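Fructooligosaccharide ABC transporter substrate-binding protein FusA (Streptococcus pneumoniae, PDB 5G5Y) binds short- and long-chain fructooligosaccharides, with a preference for tetrasaccharides and larger, as the solute-binding component of the FusABC-MsmK ABC transporter that imports them. Local coordinates at residues Tyr105-Thr110 against Asp487-Asn492; Asp193-Phe198 against Asp207-Val212; Gly216-Thr221 against Asp477-Lys482. All blocks are in the same frame, centred on the assembly; numbering follows the deposited sequence.

Contact 1: residues Tyr105-Thr110 against Asp487-Asn492; sequences YKALMT and DQYQAN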
loop_
_atom_site.group_PDB
_atom_site.type_symbol
_atom_site.label_atom_id
_atom_site.label_comp_id
_atom_site.label_asym_id
_atom_site.label_seq_id
_atom_site.Cartn_x
_atom_site.Cartn_y
_atom_site.Cartn_z
ATOM N N TYR A 105 14.229 -1.862 -9.131
ATOM C CA TYR A 105 13.590 -0.559 -9.233
ATOM C C TYR A 105 13.858 0.068 -10.581
ATOM O O TYR A 105 12.994 0.750 -11.084
ATOM C CB TYR A 105 13.990 0.385 -8.100
ATOM C CG TYR A 105 13.432 -0.046 -6.762
ATOM C CD1 TYR A 105 12.067 -0.166 -6.558
ATOM C CD2 TYR A 105 14.272 -0.363 -5.715
ATOM C CE1 TYR A 105 11.556 -0.580 -5.328
ATOM C CE2 TYR A 105 13.779 -0.760 -4.489
ATOM C CZ TYR A 105 12.407 -0.858 -4.308
ATOM O OH TYR A 105 11.904 -1.250 -3.117
ATOM N N LYS A 106 15.019 -0.194 -11.173
ATOM C CA LYS A 106 15.321 0.331 -12.485
ATOM C C LYS A 106 14.319 -0.163 -13.515
ATOM O O LYS A 106 13.823 0.631 -14.327
ATOM C CB LYS A 106 16.743 -0.025 -12.933
ATOM C CG LYS A 106 17.223 0.872 -14.057
ATOM C CD LYS A 106 18.703 0.634 -14.349
ATOM C CE LYS A 106 19.445 1.918 -14.646
ATOM N NZ LYS A 106 19.013 2.486 -15.941
ATOM N N ALA A 107 13.981 -1.446 -13.432
ATOM C CA ALA A 107 12.974 -2.034 -14.321
ATOM C C ALA A 107 11.611 -1.371 -14.117
ATOM O O ALA A 107 10.924 -1.052 -15.087
ATOM C CB ALA A 107 12.907 -3.548 -14.140
ATOM N N LEU A 108 11.244 -1.099 -12.873
ATOM C CA LEU A 108 9.948 -0.460 -12.576
ATOM C C LEU A 108 9.879 0.993 -13.065
ATOM O O LEU A 108 8.793 1.502 -13.335
ATOM C CB LEU A 108 9.668 -0.523 -11.080
ATOM C CG LEU A 108 9.510 -1.891 -10.400
ATOM C CD1 LEU A 108 9.139 -1.711 -8.940
ATOM C CD2 LEU A 108 8.500 -2.789 -11.088
ATOM N N MET A 109 11.047 1.647 -13.174
ATOM C CA MET A 109 11.143 3.029 -13.568
ATOM C C MET A 109 11.083 3.202 -15.085
ATOM O O MET A 109 10.763 4.286 -15.571
ATOM C CB MET A 109 12.416 3.656 -13.010
ATOM C CG MET A 109 12.436 3.795 -11.498
ATOM S SD MET A 109 14.094 4.232 -10.925
ATOM C CE MET A 109 14.440 5.767 -11.748
ATOM N N THR A 110 11.342 2.136 -15.832
ATOM C CA THR A 110 11.583 2.230 -17.285
ATOM C C THR A 110 10.312 1.946 -18.072
ATOM O O THR A 110 9.712 0.904 -17.878
ATOM C CB THR A 110 12.693 1.228 -17.679
ATOM O OG1 THR A 110 13.901 1.569 -16.996
ATOM C CG2 THR A 110 13.000 1.285 -19.144
ATOM N N ASP A 487 6.717 -11.812 -17.629
ATOM C CA ASP A 487 7.839 -12.437 -18.313
ATOM C C ASP A 487 8.878 -11.388 -18.696
ATOM O O ASP A 487 10.059 -11.624 -18.494
ATOM C CB ASP A 487 7.393 -13.247 -19.550
ATOM C CG ASP A 487 6.457 -14.423 -19.193
ATOM O OD1 ASP A 487 6.381 -14.858 -18.011
ATOM O OD2 ASP A 487 5.796 -14.935 -20.108
ATOM N N GLN A 488 8.464 -10.247 -19.233
ATOM C CA GLN A 488 9.425 -9.180 -19.557
ATOM C C GLN A 488 10.213 -8.675 -18.317
ATOM O O GLN A 488 11.427 -8.457 -18.377
ATOM C CB GLN A 488 8.724 -8.004 -20.233
ATOM C CG GLN A 488 8.288 -8.275 -21.659
ATOM C CD GLN A 488 7.441 -7.157 -22.274
ATOM O OE1 GLN A 488 7.193 -6.109 -21.655
ATOM N NE2 GLN A 488 6.980 -7.386 -23.508
ATOM N N TYR A 489 9.505 -8.452 -17.213
ATOM C CA TYR A 489 10.134 -8.082 -15.936
ATOM C C TYR A 489 11.220 -9.066 -15.498
ATOM O O TYR A 489 12.321 -8.641 -15.100
ATOM C CB TYR A 489 9.073 -7.951 -14.845
ATOM C CG TYR A 489 9.606 -7.611 -13.495
ATOM C CD1 TYR A 489 9.950 -6.312 -13.161
ATOM C CD2 TYR A 489 9.766 -8.596 -12.547
ATOM C CE1 TYR A 489 10.432 -6.012 -11.885
ATOM C CE2 TYR A 489 10.225 -8.310 -11.280
ATOM C CZ TYR A 489 10.563 -7.020 -10.959
ATOM O OH TYR A 489 11.031 -6.819 -9.698
ATOM N N GLN A 490 10.942 -10.366 -15.584
ATOM C CA GLN A 490 11.979 -11.386 -15.272
ATOM C C GLN A 490 13.281 -11.166 -16.048
ATOM O O GLN A 490 14.354 -11.279 -15.471
ATOM C CB GLN A 490 11.490 -12.821 -15.529
ATOM C CG GLN A 490 10.290 -13.265 -14.730
ATOM C CD GLN A 490 10.249 -12.729 -13.314
ATOM O OE1 GLN A 490 9.353 -11.969 -12.961
ATOM N NE2 GLN A 490 11.218 -13.100 -12.508
ATOM N N ALA A 491 13.172 -10.819 -17.332
ATOM C CA ALA A 491 14.330 -10.470 -18.161
ATOM C C ALA A 491 15.037 -9.166 -17.767
ATOM O O ALA A 491 16.247 -9.060 -17.892
ATOM C CB ALA A 491 13.914 -10.394 -19.623
ATOM N N ASN A 492 14.287 -8.173 -17.305
ATOM C CA ASN A 492 14.816 -6.837 -17.029
ATOM C C ASN A 492 15.161 -6.522 -15.586
ATOM O O ASN A 492 15.800 -5.508 -15.335
ATOM C CB ASN A 492 13.792 -5.798 -17.501
ATOM C CG ASN A 492 13.498 -5.900 -18.990
ATOM O OD1 ASN A 492 14.300 -6.414 -19.742
ATOM N ND2 ASN A 492 12.346 -5.409 -19.412
#
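Leu108 and Ala107 of helix 104-109 meet the ring of Tyr489 near the end of helix 475-492. The shortest touch is made by one methyl of the leucine: Leu108 CD2 lies 3.8 Å from Tyr489 CE1. Ala107 CB reaches the same ring carbon more loosely, at 4.2 Å from Tyr489 CE1. Both methyls come to the ring at a slant, and its CD1-CE1 side receives them. One turn further on, Ala107 CB also rests against the backbone of the last helical residue, 3.7 Å from Asn492 O, and Ala107 CB lies 4.1 Å from Asn492 CB. Ala107 therefore sits between the tyrosine ring and the asparagine backbone, and Ala107 and Asn492 are the pair whose CA atoms lie nearest, 5.8 Å apart.

The first torsion of Tyr489 accounts for the reach of the ring. Tyr489 carries CG anti to the backbone N (chi1 179°), which sends the ring out from its own helix toward the other one, and Pro423 packs against it as well. On the other helix, Thr110 OG1 donates a 2.8 Å hydrogen bond to Lys106 O, four residues back, and Leu108 O accepts from Arg307. The two helix segments run at 131° to each other, their axes 9.7 Å apart at closest approach.

No hydrogen bond or salt bridge crosses between the segments, and they bury 157 Å² in all. The contact is a small, partly buried touch, mainly apolar, with one methyl against a backbone carbonyl. Within these segments the helices meet by van der Waals packing, so the fit depends on shape and not on paired polar groups.

Contact 2: residues Asp193-Phe198 against Asp207-Val212; sequences DFKFLF and DDHLVV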
loop_
_atom_site.group_PDB
_atom_site.type_symbol
_atom_site.label_atom_id
_atom_site.label_comp_id
_atom_site.label_asym_id
_atom_site.label_seq_id
_atom_site.Cartn_x
_atom_site.Cartn_y
_atom_site.Cartn_z
ATOM N N ASP A 193 -11.600 -6.111 4.501
ATOM C CA ASP A 193 -12.259 -7.228 3.853
ATOM C C ASP A 193 -11.809 -8.576 4.438
ATOM O O ASP A 193 -10.712 -8.669 4.967
ATOM C CB ASP A 193 -11.943 -7.210 2.349
ATOM C CG ASP A 193 -12.791 -8.206 1.576
ATOM O OD1 ASP A 193 -14.028 -8.167 1.775
ATOM O OD2 ASP A 193 -12.263 -9.095 0.854
ATOM N N PHE A 194 -12.619 -9.631 4.253
ATOM C CA PHE A 194 -12.351 -10.954 4.774
ATOM C C PHE A 194 -11.440 -11.838 3.907
ATOM O O PHE A 194 -11.146 -12.963 4.306
ATOM C CB PHE A 194 -13.681 -11.744 5.065
ATOM C CG PHE A 194 -14.573 -11.923 3.867
ATOM C CD1 PHE A 194 -14.281 -12.850 2.878
ATOM C CD2 PHE A 194 -15.683 -11.111 3.692
ATOM C CE1 PHE A 194 -15.096 -12.971 1.757
ATOM C CE2 PHE A 194 -16.493 -11.243 2.570
ATOM C CZ PHE A 194 -16.210 -12.189 1.616
ATOM N N LYS A 195 -11.045 -11.375 2.715
ATOM C CA LYS A 195 -10.439 -12.261 1.698
ATOM C C LYS A 195 -9.125 -12.931 2.179
ATOM O O LYS A 195 -8.755 -14.007 1.673
ATOM C CB LYS A 195 -10.277 -11.569 0.328
ATOM C CG LYS A 195 -9.215 -10.462 0.300
ATOM C CD LYS A 195 -8.913 -9.944 -1.106
ATOM C CE LYS A 195 -10.139 -9.446 -1.875
ATOM N NZ LYS A 195 -10.655 -8.175 -1.278
ATOM N N PHE A 196 -8.452 -12.342 3.174
ATOM C CA PHE A 196 -7.332 -13.008 3.863
ATOM C C PHE A 196 -7.574 -14.507 4.198
ATOM O O PHE A 196 -6.660 -15.366 4.096
ATOM C CB PHE A 196 -6.964 -12.216 5.143
ATOM C CG PHE A 196 -5.889 -12.854 5.946
ATOM C CD1 PHE A 196 -4.552 -12.736 5.556
ATOM C CD2 PHE A 196 -6.206 -13.633 7.030
ATOM C CE1 PHE A 196 -3.542 -13.363 6.263
ATOM C CE2 PHE A 196 -5.197 -14.278 7.744
ATOM C CZ PHE A 196 -3.867 -14.139 7.353
ATOM N N LEU A 197 -8.802 -14.847 4.575
ATOM C CA LEU A 197 -9.107 -16.220 5.012
ATOM C C LEU A 197 -9.164 -17.214 3.850
ATOM O O LEU A 197 -9.109 -18.420 4.085
ATOM C CB LEU A 197 -10.442 -16.294 5.771
ATOM C CG LEU A 197 -10.464 -15.640 7.170
ATOM C CD1 LEU A 197 -11.807 -15.894 7.849
ATOM C CD2 LEU A 197 -9.327 -16.129 8.066
ATOM N N PHE A 198 -9.296 -16.740 2.614
ATOM C CA PHE A 198 -9.441 -17.661 1.472
ATOM C C PHE A 198 -8.261 -18.608 1.296
ATOM O O PHE A 198 -8.449 -19.728 0.791
ATOM C CB PHE A 198 -9.725 -16.894 0.167
ATOM C CG PHE A 198 -11.193 -16.554 -0.015
ATOM C CD1 PHE A 198 -12.026 -16.262 1.086
ATOM C CD2 PHE A 198 -11.759 -16.549 -1.282
ATOM C CE1 PHE A 198 -13.378 -15.959 0.904
ATOM C CE2 PHE A 198 -13.104 -16.249 -1.471
ATOM C CZ PHE A 198 -13.916 -15.951 -0.375
ATOM N N ASP A 207 -6.551 -8.024 -3.398
ATOM C CA ASP A 207 -7.374 -6.964 -4.029
ATOM C C ASP A 207 -7.220 -6.896 -5.538
ATOM O O ASP A 207 -8.085 -6.344 -6.187
ATOM C CB ASP A 207 -7.108 -5.602 -3.369
ATOM C CG ASP A 207 -7.712 -5.498 -1.978
ATOM O OD1 ASP A 207 -8.549 -6.373 -1.614
ATOM O OD2 ASP A 207 -7.369 -4.546 -1.234
ATOM N N ASP A 208 -6.125 -7.417 -6.094
ATOM C CA ASP A 208 -5.961 -7.528 -7.561
ATOM C C ASP A 208 -6.516 -8.842 -8.141
ATOM O O ASP A 208 -6.517 -9.023 -9.351
ATOM C CB ASP A 208 -4.486 -7.480 -7.941
ATOM C CG ASP A 208 -3.809 -6.187 -7.516
ATOM O OD1 ASP A 208 -4.361 -5.103 -7.755
ATOM O OD2 ASP A 208 -2.710 -6.247 -6.923
ATOM N N HIS A 209 -6.953 -9.759 -7.271
ATOM C CA HIS A 209 -7.299 -11.135 -7.639
ATOM C C HIS A 209 -6.211 -11.784 -8.491
ATOM O O HIS A 209 -6.508 -12.513 -9.441
ATOM C CB HIS A 209 -8.647 -11.216 -8.343
ATOM C CG HIS A 209 -9.745 -10.500 -7.631
ATOM N ND1 HIS A 209 -10.111 -10.801 -6.337
ATOM C CD2 HIS A 209 -10.539 -9.476 -8.018
ATOM C CE1 HIS A 209 -11.048 -9.956 -5.941
ATOM N NE2 HIS A 209 -11.339 -9.159 -6.947
ATOM N N LEU A 210 -4.961 -11.478 -8.177
ATOM C CA LEU A 210 -3.848 -11.960 -8.981
ATOM C C LEU A 210 -2.655 -12.329 -8.118
ATOM O O LEU A 210 -2.104 -11.474 -7.414
ATOM C CB LEU A 210 -3.453 -10.895 -9.989
ATOM C CG LEU A 210 -2.636 -11.361 -11.173
ATOM C CD1 LEU A 210 -3.525 -12.065 -12.188
ATOM C CD2 LEU A 210 -1.983 -10.148 -11.828
ATOM N N VAL A 211 -2.271 -13.606 -8.189
ATOM C CA VAL A 211 -1.012 -14.090 -7.578
ATOM C C VAL A 211 -0.069 -14.629 -8.654
ATOM O O VAL A 211 -0.460 -14.748 -9.817
ATOM C CB VAL A 211 -1.286 -15.150 -6.469
ATOM C CG1 VAL A 211 -2.082 -14.513 -5.343
ATOM C CG2 VAL A 211 -1.995 -16.377 -7.018
ATOM N N VAL A 212 1.162 -14.957 -8.259
ATOM C CA VAL A 212 2.157 -15.522 -9.180
ATOM C C VAL A 212 2.583 -16.844 -8.600
ATOM O O VAL A 212 3.119 -16.868 -7.515
ATOM C CB VAL A 212 3.417 -14.644 -9.350
ATOM C CG1 VAL A 212 4.366 -15.262 -10.388
ATOM C CG2 VAL A 212 3.034 -13.247 -9.768
#
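Asp193 and Asp207 share the ammonium group of Lys195, which bridges the two segments. Asp193 comes first: its OD2 accepts from the backbone N of Lys195 at 3.2 Å, closing an Asx turn, and also takes Lys195 NZ at 2.8 Å in a salt bridge. The two donors approach OD2 from opposite faces of the carboxylate plane, so this oxygen is clasped between the backbone and the side-chain end of a single lysine. The other oxygens of the two carboxylates, Asp193 OD1 and Asp207 OD2, are held by Arg450 of helix 429-455 and by the backbone N of Gly190 respectively.

Lys195 follows, in a short 3-10 segment. Its CG lies between the backbone N and the carbonyl carbon (chi1 70°), and the chain bends again at chi3 and chi4, folding NZ back toward Asp193 while presenting it to Asp207. Lys195 NZ meets Asp207 OD1 at 2.8 Å, nearly along the C-O axis of the carboxylate, and Tyr447 OH is a further partner. One atom back from NZ, Lys195 CE lies 4.2 Å from His209 CE1, slanted to the imidazole, whose ND1 is bound by Asp205.

One buried ammonium set among two carboxylates and a tyrosine hydroxyl makes a salt-bridge network. It pins the loop after strand 181-183, which carries the substrate-binding Asn191, to the turn leading into strand 210-212 of a two-stranded antiparallel sheet.

Contact 3: residues Gly216-Thr221 against Asp477-Lys482; sequences GKVDFT and DYLAIK. With CA (calcium ion), chain D.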
loop_
_atom_site.group_PDB
_atom_site.type_symbol
_atom_site.label_atom_id
_atom_site.label_comp_id
_atom_site.label_asym_id
_atom_site.label_seq_id
_atom_site.Cartn_x
_atom_site.Cartn_y
_atom_site.Cartn_z
ATOM N N GLY A 216 5.922 -19.682 -12.254
ATOM C CA GLY A 216 6.157 -18.464 -13.035
ATOM C C GLY A 216 4.904 -18.005 -13.768
ATOM O O GLY A 216 4.990 -17.134 -14.602
ATOM N N LYS A 217 3.760 -18.633 -13.488
ATOM C CA LYS A 217 2.508 -18.311 -14.154
ATOM C C LYS A 217 1.615 -17.478 -13.276
ATOM O O LYS A 217 1.363 -17.804 -12.112
ATOM C CB LYS A 217 1.787 -19.576 -14.616
ATOM C CG LYS A 217 2.618 -20.381 -15.628
ATOM C CD LYS A 217 3.262 -19.520 -16.727
ATOM C CE LYS A 217 3.699 -20.374 -17.919
ATOM N NZ LYS A 217 4.630 -19.624 -18.807
ATOM N N VAL A 218 1.106 -16.408 -13.860
ATOM C CA VAL A 218 0.211 -15.510 -13.143
ATOM C C VAL A 218 -1.105 -16.292 -12.984
ATOM O O VAL A 218 -1.487 -17.040 -13.876
ATOM C CB VAL A 218 0.006 -14.155 -13.864
ATOM C CG1 VAL A 218 1.330 -13.432 -14.094
ATOM C CG2 VAL A 218 -0.712 -14.309 -15.192
ATOM N N ASP A 219 -1.752 -16.163 -11.847
ATOM C CA ASP A 219 -3.024 -16.869 -11.573
ATOM C C ASP A 219 -4.104 -15.901 -11.114
ATOM O O ASP A 219 -3.923 -15.147 -10.142
ATOM C CB ASP A 219 -2.754 -17.963 -10.522
ATOM C CG ASP A 219 -3.981 -18.842 -10.206
ATOM O OD1 ASP A 219 -4.898 -18.960 -11.032
ATOM O OD2 ASP A 219 -4.005 -19.452 -9.118
ATOM N N PHE A 220 -5.231 -15.888 -11.832
ATOM C CA PHE A 220 -6.402 -15.104 -11.420
ATOM C C PHE A 220 -7.094 -15.868 -10.307
ATOM O O PHE A 220 -7.460 -17.024 -10.487
ATOM C CB PHE A 220 -7.341 -14.854 -12.587
ATOM C CG PHE A 220 -8.436 -13.890 -12.286
ATOM C CD1 PHE A 220 -8.171 -12.546 -12.220
ATOM C CD2 PHE A 220 -9.750 -14.342 -12.111
ATOM C CE1 PHE A 220 -9.192 -11.639 -11.984
ATOM C CE2 PHE A 220 -10.772 -13.430 -11.848
ATOM C CZ PHE A 220 -10.471 -12.087 -11.797
ATOM N N THR A 221 -7.203 -15.277 -9.131
ATOM C CA THR A 221 -7.639 -16.034 -7.975
ATOM C C THR A 221 -9.146 -16.263 -7.934
ATOM O O THR A 221 -9.613 -17.219 -7.335
ATOM C CB THR A 221 -7.217 -15.334 -6.687
ATOM O OG1 THR A 221 -7.712 -14.004 -6.723
ATOM C CG2 THR A 221 -5.697 -15.317 -6.549
ATOM N N ASP A 477 -7.722 -12.412 -21.996
ATOM C CA ASP A 477 -6.856 -11.351 -22.522
ATOM C C ASP A 477 -6.118 -10.632 -21.407
ATOM O O ASP A 477 -4.935 -10.317 -21.543
ATOM C CB ASP A 477 -7.659 -10.343 -23.336
ATOM C CG ASP A 477 -8.165 -10.914 -24.661
ATOM O OD1 ASP A 477 -7.661 -11.938 -25.150
ATOM O OD2 ASP A 477 -9.088 -10.323 -25.225
ATOM N N TYR A 478 -6.849 -10.337 -20.347
ATOM C CA TYR A 478 -6.307 -9.731 -19.114
ATOM C C TYR A 478 -5.067 -10.496 -18.616
ATOM O O TYR A 478 -3.987 -9.927 -18.416
ATOM C CB TYR A 478 -7.406 -9.741 -18.040
ATOM C CG TYR A 478 -7.056 -9.026 -16.756
ATOM C CD1 TYR A 478 -7.166 -7.656 -16.683
ATOM C CD2 TYR A 478 -6.633 -9.712 -15.618
ATOM C CE1 TYR A 478 -6.863 -6.959 -15.551
ATOM C CE2 TYR A 478 -6.325 -9.012 -14.445
ATOM C CZ TYR A 478 -6.458 -7.630 -14.434
ATOM O OH TYR A 478 -6.198 -6.840 -13.345
ATOM N N LEU A 479 -5.236 -11.810 -18.489
ATOM C CA LEU A 479 -4.155 -12.685 -18.030
ATOM C C LEU A 479 -2.988 -12.777 -18.966
ATOM O O LEU A 479 -1.844 -12.799 -18.501
ATOM C CB LEU A 479 -4.653 -14.087 -17.707
ATOM C CG LEU A 479 -5.459 -14.156 -16.409
ATOM C CD1 LEU A 479 -6.137 -15.519 -16.312
ATOM C CD2 LEU A 479 -4.538 -13.928 -15.205
ATOM N N ALA A 480 -3.259 -12.787 -20.278
ATOM C CA ALA A 480 -2.177 -12.810 -21.246
ATOM C C ALA A 480 -1.368 -11.527 -21.156
ATOM O O ALA A 480 -0.151 -11.571 -21.258
ATOM C CB ALA A 480 -2.682 -13.030 -22.686
ATOM N N ILE A 481 -2.031 -10.389 -20.994
ATOM C CA ILE A 481 -1.319 -9.123 -20.821
ATOM C C ILE A 481 -0.445 -9.141 -19.546
ATOM O O ILE A 481 0.745 -8.781 -19.590
ATOM C CB ILE A 481 -2.253 -7.913 -20.804
ATOM C CG1 ILE A 481 -2.860 -7.725 -22.208
ATOM C CG2 ILE A 481 -1.485 -6.675 -20.347
ATOM C CD1 ILE A 481 -4.139 -6.933 -22.200
ATOM N N LYS A 482 -1.035 -9.577 -18.444
ATOM C CA LYS A 482 -0.320 -9.630 -17.170
ATOM C C LYS A 482 0.884 -10.565 -17.260
ATOM O O LYS A 482 1.995 -10.251 -16.772
ATOM C CB LYS A 482 -1.271 -10.014 -16.037
ATOM C CG LYS A 482 -2.336 -8.955 -15.688
ATOM C CD LYS A 482 -1.763 -7.818 -14.865
ATOM C CE LYS A 482 -2.793 -6.730 -14.562
ATOM N NZ LYS A 482 -2.220 -5.715 -13.627
HETATM CA CA CA D . -7.228 -19.044 -11.721
HETATM O O HOH W 1 -6.143 -17.913 -13.777
HETATM O O HOH W 2 -6.016 -20.970 -12.201
HETATM O O HOH W 3 -7.847 -20.776 -13.387
#
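Calcium is gripped by Asp219 OD1 and Phe220 O, each 2.4 Å from the metal, and by three waters; Asp223 and Asn224 complete the shell from just beyond the segment. Asp219 binds through one oxygen, and its side chain leaves the strand on the side away from helix 475-492. One of the metal waters also accepts from Phe220 N at 3.0 Å, so both backbone polar atoms of Phe220 are engaged at the site, the N by way of the water. Calcium binding by this protein is essential for translocation of its substrates by the transporter.

Strand 218-220 is the second strand of a two-stranded antiparallel sheet, and its residues alternate: Asp219 serves the metal, whereas Val218 and Phe220 face the helix, whose local segment runs at 154° to the strand. Leu479 fits between these two. Its CD2 touches Val218 CG2 at 3.8 Å and Phe220 CB at 3.9 Å, and its other methyl, CD1, also packs on Phe220 CB; the valine and leucine side chains lie alongside, pointing opposite ways. Val218 CG2 lies 3.8 Å from the backbone Leu479 O as well. The Phe220 side chain also packs on Met442 and Ile446 of helix 429-455. Further along the helix, Lys482 CB adds a loose touch, 4.4 Å from Val218 CG2, while the side-chain amide of Gln483 hydrogen-bonds to Val218 N and Gly216 O.

Along the chain contact 1 encloses the other two, and contact 2 closes before contact 3 opens. Contacts 2 and 3 lie with centres about 15 Å apart and meet directly: strands 210-212 and 218-220 are antiparallel neighbours, joined by backbone hydrogen bonds between Val211 and Asp219 and between His209 and Thr221, and Leu210 packs on Leu479. Contacts 1 and 3 share helix 475-492 and are about 17 Å apart between centres, whereas contacts 1 and 2 are about 24 Å apart. The C-terminal helix thus runs from the calcium-bearing hairpin to helix 104-109, linking distant parts of the chain, while contact 2 ties that hairpin to a loop carrying a substrate-binding residue.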